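Local coordinates for ferulic acid decarboxylase 1 (Candida dubliniensis, PDB 4ZAD), which catalyses the reversible, prenylated-FMN-dependent decarboxylation of aromatic acrylic acids such as cinnamic, p-coumaric and ferulic acid to the corresponding vinyl compounds, probably as a homodimer, at residues Lys65-Ile70 with Thr141-Pro146; Phe220-Ala225 with Glu263-Cys268; Met270-Tyr275 with Asn308-Arg313. All blocks are in the same frame, centred on the assembly; numbering follows the deposited sequence.

Contact 1. Residues Lys65-Ile70 with Thr141-Pro146; sequences KNLFRI and TKLPVP
The ring of F68 lies against the pyrrolidine ring of P144, whose CD sits over one face, offset toward the rim, in a CH-pi contact 3.9 Å from the ring centroid. With CG between the backbone N and the carbonyl carbon (chi1 39°), F68 starts its ring toward P144, just after a cis peptide bond with L67. L143 and V145 add to the packing round the ring. L143 crosses it at about a right angle and brings CB to 3.8 Å from F68 CE2, while V145 CG2 lies at the ring edge, 4.1 Å from F68 CZ. P144 is the centre of an inverse gamma turn, and its carbonyl O comes to 3.3 Å from F68 CE1. L67 and I70 extend the apolar seam: L67 CB meets L143 CD2 at 3.9 Å, and I70 CD1 approaches P146 CD at 4.2 Å. Two segments of one chain meet here through apolar packing, the directions from CA of 67 to 70 and from CA of 143 to 146 lying 16° apart. The contact ties the N-terminal family region to the loop between strands 131-134 and 162-166. Strand 69-71 pairs with 49-52 and 317-319, F68 also touching M318, while L67 and F68 both reach M270 on strand 270-277.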
loop_
_atom_site.group_PDB
_atom_site.type_symbol
_atom_site.label_atom_id
_atom_site.label_comp_id
_atom_site.label_asym_id
_atom_site.label_seq_id
_atom_site.Cartn_x
_atom_site.Cartn_y
_atom_site.Cartn_z
ATOM N N LYS A 65 24.948 -34.945 -15.801
ATOM C CA LYS A 65 23.766 -35.714 -15.414
ATOM C C LYS A 65 23.476 -35.506 -13.934
ATOM O O LYS A 65 22.356 -35.703 -13.486
ATOM C CB LYS A 65 23.887 -37.213 -15.812
ATOM C CG LYS A 65 24.593 -38.167 -14.821
ATOM C CD LYS A 65 25.241 -39.388 -15.579
ATOM C CE LYS A 65 24.942 -40.779 -14.926
ATOM N NZ LYS A 65 25.951 -41.208 -13.886
ATOM N N ASN A 66 24.510 -35.086 -13.206
ATOM C CA ASN A 66 24.412 -34.794 -11.776
ATOM C C ASN A 66 24.455 -33.315 -11.366
ATOM O O ASN A 66 23.979 -32.978 -10.301
ATOM C CB ASN A 66 25.542 -35.528 -11.041
ATOM C CG ASN A 66 25.338 -37.019 -10.987
ATOM O OD1 ASN A 66 26.293 -37.778 -11.043
ATOM N ND2 ASN A 66 24.098 -37.447 -10.856
ATOM N N LEU A 67 25.047 -32.451 -12.181
ATOM C CA LEU A 67 25.304 -31.061 -11.793
ATOM C C LEU A 67 24.762 -30.071 -12.811
ATOM O O LEU A 67 25.227 -30.080 -13.962
ATOM C CB LEU A 67 26.820 -30.821 -11.698
ATOM C CG LEU A 67 27.500 -31.523 -10.536
ATOM C CD1 LEU A 67 29.031 -31.445 -10.622
ATOM C CD2 LEU A 67 26.968 -30.869 -9.261
ATOM N N PHE A 68 23.756 -29.257 -12.453
ATOM C CA PHE A 68 22.761 -29.539 -11.401
ATOM C C PHE A 68 21.413 -29.086 -11.968
ATOM O O PHE A 68 21.370 -28.426 -13.025
ATOM C CB PHE A 68 23.072 -28.805 -10.097
ATOM C CG PHE A 68 23.580 -27.419 -10.296
ATOM C CD1 PHE A 68 22.711 -26.388 -10.595
ATOM C CD2 PHE A 68 24.931 -27.149 -10.188
ATOM C CE1 PHE A 68 23.177 -25.100 -10.808
ATOM C CE2 PHE A 68 25.423 -25.875 -10.395
ATOM C CZ PHE A 68 24.554 -24.839 -10.715
ATOM N N ARG A 69 20.331 -29.471 -11.297
ATOM C CA ARG A 69 18.991 -28.913 -11.565
ATOM C C ARG A 69 18.822 -27.706 -10.680
ATOM O O ARG A 69 19.605 -27.513 -9.759
ATOM C CB ARG A 69 17.878 -29.904 -11.196
ATOM C CG ARG A 69 17.691 -31.069 -12.183
ATOM C CD ARG A 69 17.783 -32.452 -11.506
ATOM N NE ARG A 69 16.534 -32.886 -10.870
ATOM C CZ ARG A 69 16.455 -33.833 -9.933
ATOM N NH1 ARG A 69 17.535 -34.439 -9.473
ATOM N NH2 ARG A 69 15.283 -34.167 -9.427
ATOM N N ILE A 70 17.782 -26.917 -10.931
ATOM C CA ILE A 70 17.440 -25.775 -10.068
ATOM C C ILE A 70 16.001 -25.856 -9.546
ATOM O O ILE A 70 15.071 -26.049 -10.327
ATOM C CB ILE A 70 17.687 -24.416 -10.776
ATOM C CG1 ILE A 70 19.198 -24.223 -10.997
ATOM C CG2 ILE A 70 17.093 -23.232 -9.942
ATOM C CD1 ILE A 70 19.539 -23.051 -11.911
ATOM N N THR A 141 32.870 -22.188 -13.968
ATOM C CA THR A 141 32.534 -21.549 -15.260
ATOM C C THR A 141 31.597 -22.424 -16.103
ATOM O O THR A 141 30.745 -21.904 -16.837
ATOM C CB THR A 141 33.895 -21.219 -16.020
ATOM O OG1 THR A 141 34.604 -20.226 -15.272
ATOM C CG2 THR A 141 33.737 -20.739 -17.486
ATOM N N LYS A 142 31.738 -23.744 -15.968
ATOM C CA LYS A 142 31.017 -24.695 -16.817
ATOM C C LYS A 142 29.672 -25.174 -16.269
ATOM O O LYS A 142 28.853 -25.737 -17.016
ATOM C CB LYS A 142 31.916 -25.902 -17.137
ATOM C CG LYS A 142 33.315 -25.513 -17.704
ATOM C CD LYS A 142 33.215 -24.678 -18.983
ATOM C CE LYS A 142 34.580 -24.311 -19.545
ATOM N NZ LYS A 142 34.629 -22.987 -20.255
ATOM N N LEU A 143 29.425 -24.915 -14.989
ATOM C CA LEU A 143 28.134 -25.271 -14.365
ATOM C C LEU A 143 27.010 -24.318 -14.818
ATOM O O LEU A 143 27.272 -23.181 -15.205
ATOM C CB LEU A 143 28.282 -25.287 -12.840
ATOM C CG LEU A 143 29.325 -26.284 -12.301
ATOM C CD1 LEU A 143 29.459 -26.168 -10.774
ATOM C CD2 LEU A 143 28.947 -27.672 -12.716
ATOM N N PRO A 144 25.753 -24.775 -14.771
ATOM C CA PRO A 144 24.627 -23.958 -15.178
ATOM C C PRO A 144 24.174 -23.021 -14.059
ATOM O O PRO A 144 23.077 -23.181 -13.485
ATOM C CB PRO A 144 23.568 -24.989 -15.495
ATOM C CG PRO A 144 23.829 -26.072 -14.554
ATOM C CD PRO A 144 25.290 -26.054 -14.220
ATOM N N VAL A 145 25.036 -22.042 -13.790
ATOM C CA VAL A 145 24.824 -21.002 -12.803
ATOM C C VAL A 145 24.088 -19.919 -13.545
ATOM O O VAL A 145 24.501 -19.522 -14.635
ATOM C CB VAL A 145 26.188 -20.492 -12.259
ATOM C CG1 VAL A 145 26.030 -19.323 -11.291
ATOM C CG2 VAL A 145 26.943 -21.648 -11.608
ATOM N N PRO A 146 22.975 -19.459 -12.990
ATOM C CA PRO A 146 22.143 -18.499 -13.709
ATOM C C PRO A 146 22.665 -17.075 -13.706
ATOM O O PRO A 146 23.344 -16.675 -12.753
ATOM C CB PRO A 146 20.826 -18.530 -12.935
ATOM C CG PRO A 146 21.177 -19.008 -11.574
ATOM C CD PRO A 146 22.351 -19.918 -11.735
#

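Contact 2. Residues Phe220-Ala225 with Glu263-Cys268; sequences FGVPPA and EVPADC
In V222, chi1 of -51° sets CG1 anti to the carbonyl carbon, and in C268, chi1 of -60° does the same for SG; the methyl and the sulphur then meet at 4.0 Å. They join two loops of the Rift-related region: 220-225 leaves strand 214-220 of the antiparallel sheet for helix 224-230, with P223 at the N-cap position, and 263-268 leads from strand 263-265 of a small mixed sheet toward strand 270-277. G221, with a positive phi, turns the first loop so that its carbonyl faces the second. There the C268 CA-H points at G221 O, a CA-H...O contact of 3.5 Å with an angle of 156° at the hydrogen. A second apolar contact is proline against proline, the rings of P223 and P265 crossing at a slant with CD of the former 3.5 Å from CB of the latter. The side chain of P265 also lies about 4 Å from that of W175, a residue that binds the prenylated flavin, and P265 O accepts a hydrogen bond from H128 NE2. This is consistent with a place just behind the cofactor site. The carbonyl O of D267 lies 3.4 Å from P223 CD.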
loop_
_atom_site.group_PDB
_atom_site.type_symbol
_atom_site.label_atom_id
_atom_site.label_comp_id
_atom_site.label_asym_id
_atom_site.label_seq_id
_atom_site.Cartn_x
_atom_site.Cartn_y
_atom_site.Cartn_z
ATOM N N PHE A 220 24.513 -26.431 -0.339
ATOM C CA PHE A 220 23.259 -26.202 -1.119
ATOM C C PHE A 220 22.261 -27.312 -0.853
ATOM O O PHE A 220 22.647 -28.480 -0.706
ATOM C CB PHE A 220 23.546 -26.117 -2.616
ATOM C CG PHE A 220 24.485 -25.023 -2.975
ATOM C CD1 PHE A 220 24.046 -23.730 -3.065
ATOM C CD2 PHE A 220 25.806 -25.280 -3.205
ATOM C CE1 PHE A 220 24.918 -22.715 -3.361
ATOM C CE2 PHE A 220 26.681 -24.268 -3.501
ATOM C CZ PHE A 220 26.237 -22.993 -3.583
ATOM N N GLY A 221 20.989 -26.950 -0.749
ATOM C CA GLY A 221 19.954 -27.938 -0.458
ATOM C C GLY A 221 20.061 -28.501 0.938
ATOM O O GLY A 221 19.810 -29.662 1.180
ATOM N N VAL A 222 20.430 -27.658 1.876
ATOM C CA VAL A 222 20.540 -28.064 3.270
ATOM C C VAL A 222 19.155 -28.312 3.844
ATOM O O VAL A 222 18.176 -28.080 3.174
ATOM C CB VAL A 222 21.214 -26.960 4.106
ATOM C CG1 VAL A 222 22.570 -26.490 3.419
ATOM C CG2 VAL A 222 20.244 -25.836 4.311
ATOM N N PRO A 223 19.075 -28.816 5.077
ATOM C CA PRO A 223 17.801 -28.964 5.742
ATOM C C PRO A 223 17.056 -27.652 5.789
ATOM O O PRO A 223 17.586 -26.666 6.312
ATOM C CB PRO A 223 18.216 -29.386 7.140
ATOM C CG PRO A 223 19.430 -30.142 6.895
ATOM C CD PRO A 223 20.157 -29.346 5.912
ATOM N N PRO A 224 15.855 -27.613 5.213
ATOM C CA PRO A 224 15.065 -26.394 5.141
ATOM C C PRO A 224 14.959 -25.599 6.457
ATOM O O PRO A 224 14.905 -24.393 6.404
ATOM C CB PRO A 224 13.679 -26.918 4.716
ATOM C CG PRO A 224 14.017 -28.001 3.804
ATOM C CD PRO A 224 15.206 -28.701 4.461
ATOM N N ALA A 225 14.893 -26.231 7.606
ATOM C CA ALA A 225 14.901 -25.455 8.852
ATOM C C ALA A 225 16.260 -24.763 9.005
ATOM O O ALA A 225 16.323 -23.646 9.504
ATOM C CB ALA A 225 14.614 -26.333 10.069
ATOM N N GLU A 263 31.939 -28.968 10.103
ATOM C CA GLU A 263 30.833 -29.918 10.008
ATOM C C GLU A 263 29.712 -29.317 9.216
ATOM O O GLU A 263 29.293 -28.205 9.472
ATOM C CB GLU A 263 30.294 -30.256 11.395
ATOM C CG GLU A 263 31.232 -31.149 12.148
ATOM C CD GLU A 263 30.858 -31.326 13.593
ATOM O OE1 GLU A 263 30.029 -30.515 14.115
ATOM O OE2 GLU A 263 31.422 -32.282 14.191
ATOM N N VAL A 264 29.182 -30.093 8.299
ATOM C CA VAL A 264 28.096 -29.645 7.477
ATOM C C VAL A 264 26.959 -30.655 7.545
ATOM O O VAL A 264 27.177 -31.781 7.932
ATOM C CB VAL A 264 28.601 -29.473 6.071
ATOM C CG1 VAL A 264 29.704 -28.404 6.067
ATOM C CG2 VAL A 264 29.104 -30.808 5.512
ATOM N N PRO A 265 25.726 -30.241 7.211
ATOM C CA PRO A 265 24.620 -31.184 7.375
ATOM C C PRO A 265 24.760 -32.435 6.503
ATOM O O PRO A 265 25.125 -32.340 5.337
ATOM C CB PRO A 265 23.386 -30.377 6.954
ATOM C CG PRO A 265 23.791 -28.933 6.927
ATOM C CD PRO A 265 25.282 -28.916 6.719
ATOM N N ALA A 266 24.471 -33.600 7.081
ATOM C CA ALA A 266 24.433 -34.870 6.344
ATOM C C ALA A 266 23.629 -34.790 5.061
ATOM O O ALA A 266 24.048 -35.325 4.045
ATOM C CB ALA A 266 23.875 -35.981 7.229
ATOM N N ASP A 267 22.482 -34.122 5.104
ATOM C CA ASP A 267 21.595 -34.023 3.934
ATOM C C ASP A 267 21.730 -32.669 3.259
ATOM O O ASP A 267 21.035 -31.697 3.597
ATOM C CB ASP A 267 20.124 -34.267 4.318
ATOM C CG ASP A 267 19.889 -35.662 4.893
ATOM O OD1 ASP A 267 19.823 -36.621 4.086
ATOM O OD2 ASP A 267 19.769 -35.781 6.143
ATOM N N CYS A 268 22.661 -32.602 2.321
ATOM C CA CYS A 268 22.761 -31.451 1.445
ATOM C C CYS A 268 22.716 -32.024 0.051
ATOM O O CYS A 268 22.853 -33.242 -0.118
ATOM C CB CYS A 268 24.059 -30.681 1.656
ATOM S SG CYS A 268 24.299 -30.041 3.281
#

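Contact 3. Residues Met270-Tyr275 with Asn308-Arg313; sequences MVFEGY and NHISYR
F272 and I310 lie side by side on one face of an antiparallel strand pair, I310 CD1 resting over the F272 ring in a CH-pi contact 4.0 Å from its centroid. This is the tightly packed part: I310 CG1 comes to 3.6 Å from F272 CD1, and farther along the same face M270 CG meets Y312 CB at 3.5 Å. F220, from strand 214-220, adds an edge-to-face ring contact to F272. Between these two pairs along the strands, V271 and S311, with side chains on the other face, form a hydrogen-bonded pair, with V271 N to S311 O nearly straight at 170°.

N308 and H309 both face E273 in a classic beta bulge, so E273 O accepts from two amides, N308 N at 2.8 Å and H309 N at 3.1 Å. The looser, solvent side lies beyond it, where partly exposed Y275 and N308 meet through N308 OD1, 3.5 Å from Y275 CD2.

On the same face as V271, E273 and H309 run alongside each other, with carboxylate and imidazole planes 36° apart. The E273 chain, extended beyond CG, carries its carboxylate past the CB of H309; T259 and the backbone N of E258 anchor it by hydrogen bonds to OE1 and OE2. E273 OE2 is 4.7 Å from H309 NE2, so the negative charge could modestly favour a protonated imidazole, though the two are not in contact.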
loop_
_atom_site.group_PDB
_atom_site.type_symbol
_atom_site.label_atom_id
_atom_site.label_comp_id
_atom_site.label_asym_id
_atom_site.label_seq_id
_atom_site.Cartn_x
_atom_site.Cartn_y
_atom_site.Cartn_z
ATOM N N MET A 270 24.753 -30.370 -2.369
ATOM C CA MET A 270 26.135 -30.108 -2.746
ATOM C C MET A 270 26.786 -29.287 -1.669
ATOM O O MET A 270 26.159 -28.314 -1.166
ATOM C CB MET A 270 26.251 -29.277 -4.041
ATOM C CG MET A 270 25.822 -29.938 -5.327
ATOM S SD MET A 270 25.788 -28.798 -6.704
ATOM C CE MET A 270 24.272 -27.932 -6.328
ATOM N N VAL A 271 28.057 -29.638 -1.383
ATOM C CA VAL A 271 28.885 -28.910 -0.436
ATOM C C VAL A 271 30.147 -28.468 -1.139
ATOM O O VAL A 271 30.761 -29.234 -1.849
ATOM C CB VAL A 271 29.246 -29.752 0.831
ATOM C CG1 VAL A 271 30.198 -28.969 1.745
ATOM C CG2 VAL A 271 27.981 -30.138 1.604
ATOM N N PHE A 272 30.500 -27.206 -0.961
ATOM C CA PHE A 272 31.681 -26.605 -1.546
ATOM C C PHE A 272 32.583 -26.331 -0.338
ATOM O O PHE A 272 32.106 -25.817 0.662
ATOM C CB PHE A 272 31.319 -25.264 -2.184
ATOM C CG PHE A 272 30.677 -25.341 -3.557
ATOM C CD1 PHE A 272 30.031 -26.476 -4.026
ATOM C CD2 PHE A 272 30.678 -24.232 -4.368
ATOM C CE1 PHE A 272 29.443 -26.510 -5.294
ATOM C CE2 PHE A 272 30.069 -24.267 -5.654
ATOM C CZ PHE A 272 29.464 -25.407 -6.096
ATOM N N GLU A 273 33.865 -26.671 -0.420
ATOM C CA GLU A 273 34.802 -26.463 0.690
ATOM C C GLU A 273 35.952 -25.622 0.245
ATOM O O GLU A 273 36.461 -25.855 -0.839
ATOM C CB GLU A 273 35.387 -27.801 1.161
ATOM C CG GLU A 273 34.335 -28.863 1.500
ATOM C CD GLU A 273 34.966 -30.172 1.889
ATOM O OE1 GLU A 273 36.210 -30.230 2.004
ATOM O OE2 GLU A 273 34.226 -31.146 2.107
ATOM N N GLY A 274 36.413 -24.684 1.072
ATOM C CA GLY A 274 37.637 -23.947 0.710
ATOM C C GLY A 274 38.225 -22.995 1.737
ATOM O O GLY A 274 38.213 -23.278 2.902
ATOM N N TYR A 275 38.765 -21.874 1.275
ATOM C CA TYR A 275 39.308 -20.834 2.139
ATOM C C TYR A 275 38.741 -19.494 1.729
ATOM O O TYR A 275 38.898 -19.072 0.565
ATOM C CB TYR A 275 40.840 -20.765 2.031
ATOM C CG TYR A 275 41.563 -21.908 2.696
ATOM C CD1 TYR A 275 41.486 -22.111 4.087
ATOM C CD2 TYR A 275 42.320 -22.807 1.945
ATOM C CE1 TYR A 275 42.155 -23.193 4.698
ATOM C CE2 TYR A 275 42.980 -23.876 2.545
ATOM C CZ TYR A 275 42.899 -24.059 3.907
ATOM O OH TYR A 275 43.580 -25.111 4.474
ATOM N N ASN A 308 38.291 -25.432 -2.865
ATOM C CA ASN A 308 39.229 -26.529 -3.074
ATOM C C ASN A 308 38.544 -27.880 -3.288
ATOM O O ASN A 308 39.176 -28.813 -3.734
ATOM C CB ASN A 308 40.178 -26.715 -1.855
ATOM C CG ASN A 308 41.024 -25.455 -1.491
ATOM O OD1 ASN A 308 41.383 -25.284 -0.300
ATOM N ND2 ASN A 308 41.351 -24.598 -2.484
ATOM N N HIS A 309 37.279 -28.026 -2.931
ATOM C CA HIS A 309 36.630 -29.338 -2.949
ATOM C C HIS A 309 35.160 -29.152 -3.212
ATOM O O HIS A 309 34.661 -28.054 -3.056
ATOM C CB HIS A 309 36.827 -30.083 -1.610
ATOM C CG HIS A 309 36.529 -31.548 -1.684
ATOM N ND1 HIS A 309 37.409 -32.467 -2.223
ATOM C CD2 HIS A 309 35.437 -32.254 -1.302
ATOM C CE1 HIS A 309 36.879 -33.676 -2.143
ATOM N NE2 HIS A 309 35.681 -33.575 -1.590
ATOM N N ILE A 310 34.491 -30.214 -3.654
ATOM C CA ILE A 310 33.045 -30.232 -3.816
ATOM C C ILE A 310 32.603 -31.676 -3.673
ATOM O O ILE A 310 33.203 -32.597 -4.250
ATOM C CB ILE A 310 32.561 -29.749 -5.198
ATOM C CG1 ILE A 310 32.822 -28.257 -5.407
ATOM C CG2 ILE A 310 31.035 -30.049 -5.404
ATOM C CD1 ILE A 310 32.501 -27.795 -6.846
ATOM N N SER A 311 31.562 -31.874 -2.880
ATOM C CA SER A 311 30.942 -33.173 -2.737
ATOM C C SER A 311 29.493 -32.943 -3.154
ATOM O O SER A 311 28.977 -31.865 -2.944
ATOM C CB SER A 311 31.090 -33.687 -1.293
ATOM O OG SER A 311 30.325 -32.932 -0.362
ATOM N N TYR A 312 28.868 -33.928 -3.793
ATOM C CA TYR A 312 27.498 -33.775 -4.299
ATOM C C TYR A 312 26.819 -35.117 -4.547
ATOM O O TYR A 312 27.467 -36.107 -4.871
ATOM C CB TYR A 312 27.481 -32.954 -5.588
ATOM C CG TYR A 312 28.221 -33.606 -6.719
ATOM C CD1 TYR A 312 29.586 -33.440 -6.866
ATOM C CD2 TYR A 312 27.563 -34.394 -7.644
ATOM C CE1 TYR A 312 30.273 -34.045 -7.895
ATOM C CE2 TYR A 312 28.262 -35.012 -8.697
ATOM C CZ TYR A 312 29.606 -34.830 -8.798
ATOM O OH TYR A 312 30.292 -35.407 -9.806
ATOM N N ARG A 313 25.504 -35.139 -4.384
ATOM C CA ARG A 313 24.746 -36.374 -4.507
ATOM C C ARG A 313 24.345 -36.629 -5.951
ATOM O O ARG A 313 24.590 -35.813 -6.815
ATOM C CB ARG A 313 23.507 -36.311 -3.625
ATOM C CG ARG A 313 22.423 -35.376 -4.133
ATOM C CD ARG A 313 21.281 -35.226 -3.129
ATOM N NE ARG A 313 20.759 -36.511 -2.659
ATOM C CZ ARG A 313 19.960 -36.643 -1.616
ATOM N NH1 ARG A 313 19.594 -35.589 -0.921
ATOM N NH2 ARG A 313 19.541 -37.828 -1.247
#

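Along the chain the three contacts come in series, each closing before the next one opens. Contacts 2 and 3 lie wholly in the Rift-related region, their centres about 13 Å apart: strand 214-220 pairs with 270-277, and F220 N to M270 O is a probable hydrogen bond. Contact 1 spans this region and the N-terminal one; its centre is about 14 Å from that of contact 3, where L67 and F68 pack against M270 SD, and about 19 Å from that of contact 2, which it does not touch. Strand 270-277 is thus the common element: contact 3 pairs it with strand 300-312, contact 2 holds the loop leading into it, and contact 1 brings the N-terminal region onto it, joining that to the Rift-related region, which supplies much of the flavin site.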